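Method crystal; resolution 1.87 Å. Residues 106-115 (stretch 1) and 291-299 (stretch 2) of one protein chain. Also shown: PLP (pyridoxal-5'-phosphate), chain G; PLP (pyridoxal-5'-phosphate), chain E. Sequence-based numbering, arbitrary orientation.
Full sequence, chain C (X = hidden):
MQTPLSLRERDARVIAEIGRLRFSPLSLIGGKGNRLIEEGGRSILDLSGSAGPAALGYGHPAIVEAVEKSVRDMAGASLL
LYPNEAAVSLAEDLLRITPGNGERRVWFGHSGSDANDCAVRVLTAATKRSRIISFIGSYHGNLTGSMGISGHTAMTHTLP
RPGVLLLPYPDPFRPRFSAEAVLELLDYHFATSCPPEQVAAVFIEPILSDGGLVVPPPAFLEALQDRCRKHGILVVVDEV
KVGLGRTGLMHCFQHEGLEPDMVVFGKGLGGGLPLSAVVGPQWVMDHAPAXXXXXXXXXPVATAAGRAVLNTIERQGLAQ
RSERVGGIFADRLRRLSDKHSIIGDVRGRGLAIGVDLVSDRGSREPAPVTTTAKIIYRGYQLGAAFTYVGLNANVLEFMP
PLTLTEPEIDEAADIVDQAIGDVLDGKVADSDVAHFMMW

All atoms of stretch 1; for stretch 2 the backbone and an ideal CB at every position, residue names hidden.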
# COMPACT_ATOMS: atom_id res chain seq x y z
N VAL C 106 2.90 -9.86 14.31
CA VAL C 106 2.32 -9.61 13.00
C VAL C 106 2.29 -8.12 12.71
O VAL C 106 1.89 -7.30 13.54
CB VAL C 106 0.90 -10.11 12.97
CG1 VAL C 106 0.34 -10.02 11.55
CG2 VAL C 106 0.88 -11.53 13.51
N TRP C 107 2.76 -7.76 11.53
CA TRP C 107 2.63 -6.40 11.03
C TRP C 107 1.69 -6.52 9.90
O TRP C 107 1.75 -7.47 9.19
CB TRP C 107 4.00 -5.93 10.53
CG TRP C 107 4.06 -4.68 9.72
CD1 TRP C 107 4.37 -3.45 10.18
CD2 TRP C 107 3.91 -4.55 8.28
NE1 TRP C 107 4.38 -2.55 9.14
CE2 TRP C 107 4.11 -3.20 7.96
CE3 TRP C 107 3.60 -5.46 7.24
CZ2 TRP C 107 4.05 -2.71 6.64
CZ3 TRP C 107 3.51 -4.94 5.90
CH2 TRP C 107 3.73 -3.59 5.65
N PHE C 108 0.87 -5.50 9.68
CA PHE C 108 -0.03 -5.44 8.53
C PHE C 108 0.30 -4.34 7.54
O PHE C 108 0.75 -3.26 7.93
CB PHE C 108 -1.45 -5.18 9.02
CG PHE C 108 -2.08 -6.36 9.68
CD1 PHE C 108 -2.40 -7.51 8.93
CD2 PHE C 108 -2.33 -6.36 11.06
CE1 PHE C 108 -2.96 -8.62 9.54
CE2 PHE C 108 -2.93 -7.45 11.66
CZ PHE C 108 -3.23 -8.60 10.91
N GLY C 109 -0.01 -4.59 6.26
CA GLY C 109 0.15 -3.55 5.24
C GLY C 109 -0.93 -3.71 4.22
O GLY C 109 -1.97 -4.32 4.50
N HIS C 110 -0.71 -3.12 3.05
CA HIS C 110 -1.73 -3.14 1.99
C HIS C 110 -1.43 -4.01 0.82
O HIS C 110 -2.33 -4.27 0.03
CB HIS C 110 -1.88 -1.76 1.42
CG HIS C 110 -2.15 -0.74 2.44
ND1 HIS C 110 -3.27 -0.78 3.24
CD2 HIS C 110 -1.46 0.36 2.80
CE1 HIS C 110 -3.27 0.28 4.03
NE2 HIS C 110 -2.17 0.97 3.81
N SER C 111 -0.17 -4.41 0.67
CA SER C 111 0.27 -5.07 -0.57
C SER C 111 1.44 -6.02 -0.34
O SER C 111 2.12 -5.94 0.65
CB SER C 111 0.65 -4.05 -1.68
OG SER C 111 1.86 -3.28 -1.41
N GLY C 112 1.65 -6.93 -1.29
CA GLY C 112 2.87 -7.78 -1.27
C GLY C 112 4.13 -6.92 -1.29
O GLY C 112 5.10 -7.19 -0.56
N SER C 113 4.10 -5.86 -2.09
CA SER C 113 5.24 -4.94 -2.23
C SER C 113 5.60 -4.23 -0.98
O SER C 113 6.78 -4.09 -0.70
CB SER C 113 4.94 -3.86 -3.29
OG SER C 113 4.61 -4.48 -4.54
N ASP C 114 4.62 -3.74 -0.23
CA ASP C 114 4.92 -3.02 1.02
C ASP C 114 5.35 -4.01 2.16
O ASP C 114 6.19 -3.67 3.01
CB ASP C 114 3.84 -1.96 1.41
CG ASP C 114 2.49 -2.53 1.99
OD1 ASP C 114 2.42 -3.66 2.48
OD2 ASP C 114 1.49 -1.75 2.03
N ALA C 115 4.84 -5.23 2.08
CA ALA C 115 5.17 -6.29 3.05
C ALA C 115 6.59 -6.76 2.88
O ALA C 115 7.32 -6.95 3.88
CB ALA C 115 4.18 -7.45 2.94
N UNK C 291 8.65 2.06 13.20
CA UNK C 291 9.70 1.83 12.25
C UNK C 291 9.18 1.63 10.84
O UNK C 291 9.85 1.99 9.89
CB UNK C 291 10.53 0.62 12.68
N UNK C 292 8.02 0.99 10.71
CA UNK C 292 7.39 0.82 9.40
C UNK C 292 5.91 1.15 9.51
O UNK C 292 5.11 0.29 9.81
CB UNK C 292 7.59 -0.60 8.87
N UNK C 293 5.56 2.41 9.24
CA UNK C 293 4.23 2.95 9.47
C UNK C 293 3.51 3.27 8.20
O UNK C 293 4.09 3.88 7.28
CB UNK C 293 4.31 4.21 10.34
N UNK C 294 2.26 2.84 8.10
CA UNK C 294 1.37 3.34 7.05
C UNK C 294 0.04 3.58 7.70
O UNK C 294 -0.54 2.65 8.29
CB UNK C 294 1.25 2.37 5.87
N UNK C 295 -0.48 4.79 7.53
CA UNK C 295 -1.64 5.24 8.30
C UNK C 295 -2.82 4.25 8.41
O UNK C 295 -3.26 3.92 9.54
CB UNK C 295 -2.15 6.54 7.67
N UNK C 296 -3.32 3.79 7.26
CA UNK C 296 -4.51 2.93 7.23
C UNK C 296 -4.24 1.45 7.24
O UNK C 296 -5.16 0.67 7.14
CB UNK C 296 -5.34 3.25 5.99
N UNK C 297 -2.99 1.05 7.34
CA UNK C 297 -2.67 -0.37 7.52
C UNK C 297 -3.36 -0.92 8.77
O UNK C 297 -3.41 -0.26 9.83
CB UNK C 297 -1.16 -0.57 7.62
N UNK C 298 -3.90 -2.13 8.63
CA UNK C 298 -4.54 -2.81 9.74
C UNK C 298 -5.88 -2.21 10.05
O UNK C 298 -6.36 -2.36 11.16
CB UNK C 298 -3.65 -2.77 10.98
N UNK C 299 -6.49 -1.53 9.05
CA UNK C 299 -7.74 -0.88 9.26
C UNK C 299 -8.76 -1.99 9.41
O UNK C 299 -8.56 -3.09 8.91
CB UNK C 299 -8.08 0.09 8.13
N1 PLP G . 5.51 -11.33 -3.85
C2 PLP G . 4.98 -12.25 -4.70
C2A PLP G . 5.45 -13.67 -4.73
C3 PLP G . 3.91 -11.87 -5.65
O3 PLP G . 3.41 -12.79 -6.49
C4 PLP G . 3.38 -10.50 -5.66
C4A PLP G . 2.29 -10.11 -6.61
C5 PLP G . 4.03 -9.56 -4.67
C6 PLP G . 5.06 -10.05 -3.84
C5A PLP G . 3.61 -8.10 -4.63
O4P PLP G . 2.21 -7.88 -4.44
P PLP G . 1.52 -6.50 -4.86
O1P PLP G . 0.27 -6.52 -4.04
O2P PLP G . 1.25 -6.58 -6.35
O3P PLP G . 2.49 -5.41 -4.43
N1 PLP E . 2.74 12.48 2.99
C2 PLP E . 2.16 13.28 3.92
C2A PLP E . 2.18 14.79 3.80
C3 PLP E . 1.48 12.66 5.10
O3 PLP E . 0.90 13.39 6.09
C4 PLP E . 1.46 11.18 5.20
C4A PLP E . 0.80 10.50 6.35
C5 PLP E . 2.14 10.40 4.13
C6 PLP E . 2.74 11.11 3.07
C5A PLP E . 2.12 8.87 4.25
O4P PLP E . 0.81 8.26 4.15
P PLP E . 0.61 6.74 4.63
O1P PLP E . 0.85 6.86 6.14
O2P PLP E . 1.70 5.89 4.01
O3P PLP E . -0.79 6.41 4.22

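Position 291 lies out of reach of stretch 1. The visible atoms set no preference. The residue is Phe 291, and its ring makes no contact with stretch 1.

Position 292 points its CA-to-CB bond toward stretch 1. The ideal CB is 3.8 Å from Trp 107 NE1. The indole offers an N-H, but the backbone already answers it: Trp 107 NE1 donates to O of position 292 at 3.0 Å, with an N-H...O angle of 166°. The side chain therefore need not be polar, and a compact apolar one would suit the indole. The residue is Val 292. Its CG1 lies 3.9 Å from Trp 107 CZ2.

Position 293 points away, with nothing of stretch 1 within 5.5 Å of the ideal CB. Many side chains would serve. It is Leu 293.

Position 294 points toward stretch 1, and its ideal CB is 4.2 Å from His 110 NE2. Beyond it lie the Asp 114 carboxylate, the His 110 ring and CA of Gly 109. A fairly long polar side chain would suit, such as Gln, Lys or Arg; one with a donor could meet the carboxylate. Asp 114 OD2 already accepts from His 110 N at 2.8 Å. The residue is Gln 294, whose end reaches this group. Its amide is probably turned over in the model, so its oxygen and nitrogen cannot be told apart with confidence.

Position 295 points away from stretch 1, but the phosphate of PLP (chain E) is nearby. The backbone N donates to PLP (chain E) O1P at 2.8 Å. A small hydroxyl side chain, Ser or Thr, could add a second bond. It is Thr 295, and its OG1 donates to the same O1P at 2.7 Å.

Position 296 points sideways, with the ideal CB 4.1 Å from His 110 CE1. A small or polar side chain would fit beside the imidazole. The residue is Thr 296. Its OG1 lies 3.1 Å from His 110 CE1. Thr 296 N donates to water 3 at 2.9 Å; that water also bonds His 110 NE2 and O3P of PLP (chain E).

Position 297 ends a type I turn begun at 294. Its ideal CB is 3.3 Å from Phe 108 O and 4.0 Å from Gly 109 CA. Such close backbone favours a small side chain, Ala or perhaps Ser. It is Ala 297, whose methyl rests against this strand end.

Position 298 has a phi of 74°, which favours glycine. It is Gly 298; its N donates to water 1, which bonds Gly 109 O.

Position 299 has no stretch 1 atom within 5.5 Å of its ideal CB. It closes a type II turn and precedes a helix, so Asn, Asp, Ser or Thr would suit. Asn 299 caps that helix, and its ND2 donates to Thr 296 O at 2.8 Å.

Stretch 2, residues 291-299: FVLQTTAGN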
# COMPACT_ATOMS: atom_id res chain seq x y z
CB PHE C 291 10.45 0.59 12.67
CG PHE C 291 11.76 0.40 11.98
CD1 PHE C 291 12.76 1.37 12.09
CD2 PHE C 291 12.03 -0.77 11.29
CE1 PHE C 291 13.98 1.19 11.48
CE2 PHE C 291 13.24 -0.96 10.67
CZ PHE C 291 14.22 0.02 10.76
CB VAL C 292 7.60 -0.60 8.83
CG1 VAL C 292 7.21 -0.62 7.36
CG2 VAL C 292 9.05 -1.05 8.96
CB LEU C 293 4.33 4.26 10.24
CG LEU C 293 4.89 4.24 11.66
CD1 LEU C 293 4.70 5.63 12.27
CD2 LEU C 293 4.24 3.17 12.52
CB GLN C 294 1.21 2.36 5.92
CG GLN C 294 2.40 2.27 5.00
CD GLN C 294 2.19 1.17 3.99
OE1 GLN C 294 2.20 -0.01 4.35
NE2 GLN C 294 1.94 1.55 2.74
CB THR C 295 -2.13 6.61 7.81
OG1 THR C 295 -1.06 7.56 7.97
CG2 THR C 295 -3.32 7.08 8.66
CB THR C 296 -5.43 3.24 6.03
OG1 THR C 296 -4.73 2.95 4.82
CG2 THR C 296 -5.85 4.69 6.05
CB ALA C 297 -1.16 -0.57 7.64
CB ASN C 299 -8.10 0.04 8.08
CG ASN C 299 -8.29 -0.72 6.81
OD1 ASN C 299 -9.35 -1.35 6.62
ND2 ASN C 299 -7.24 -0.74 5.94
O HOH W 1 -3.99 -3.41 6.19
O HOH W 2 -5.34 -2.33 4.09
O HOH W 3 -2.04 4.02 4.63
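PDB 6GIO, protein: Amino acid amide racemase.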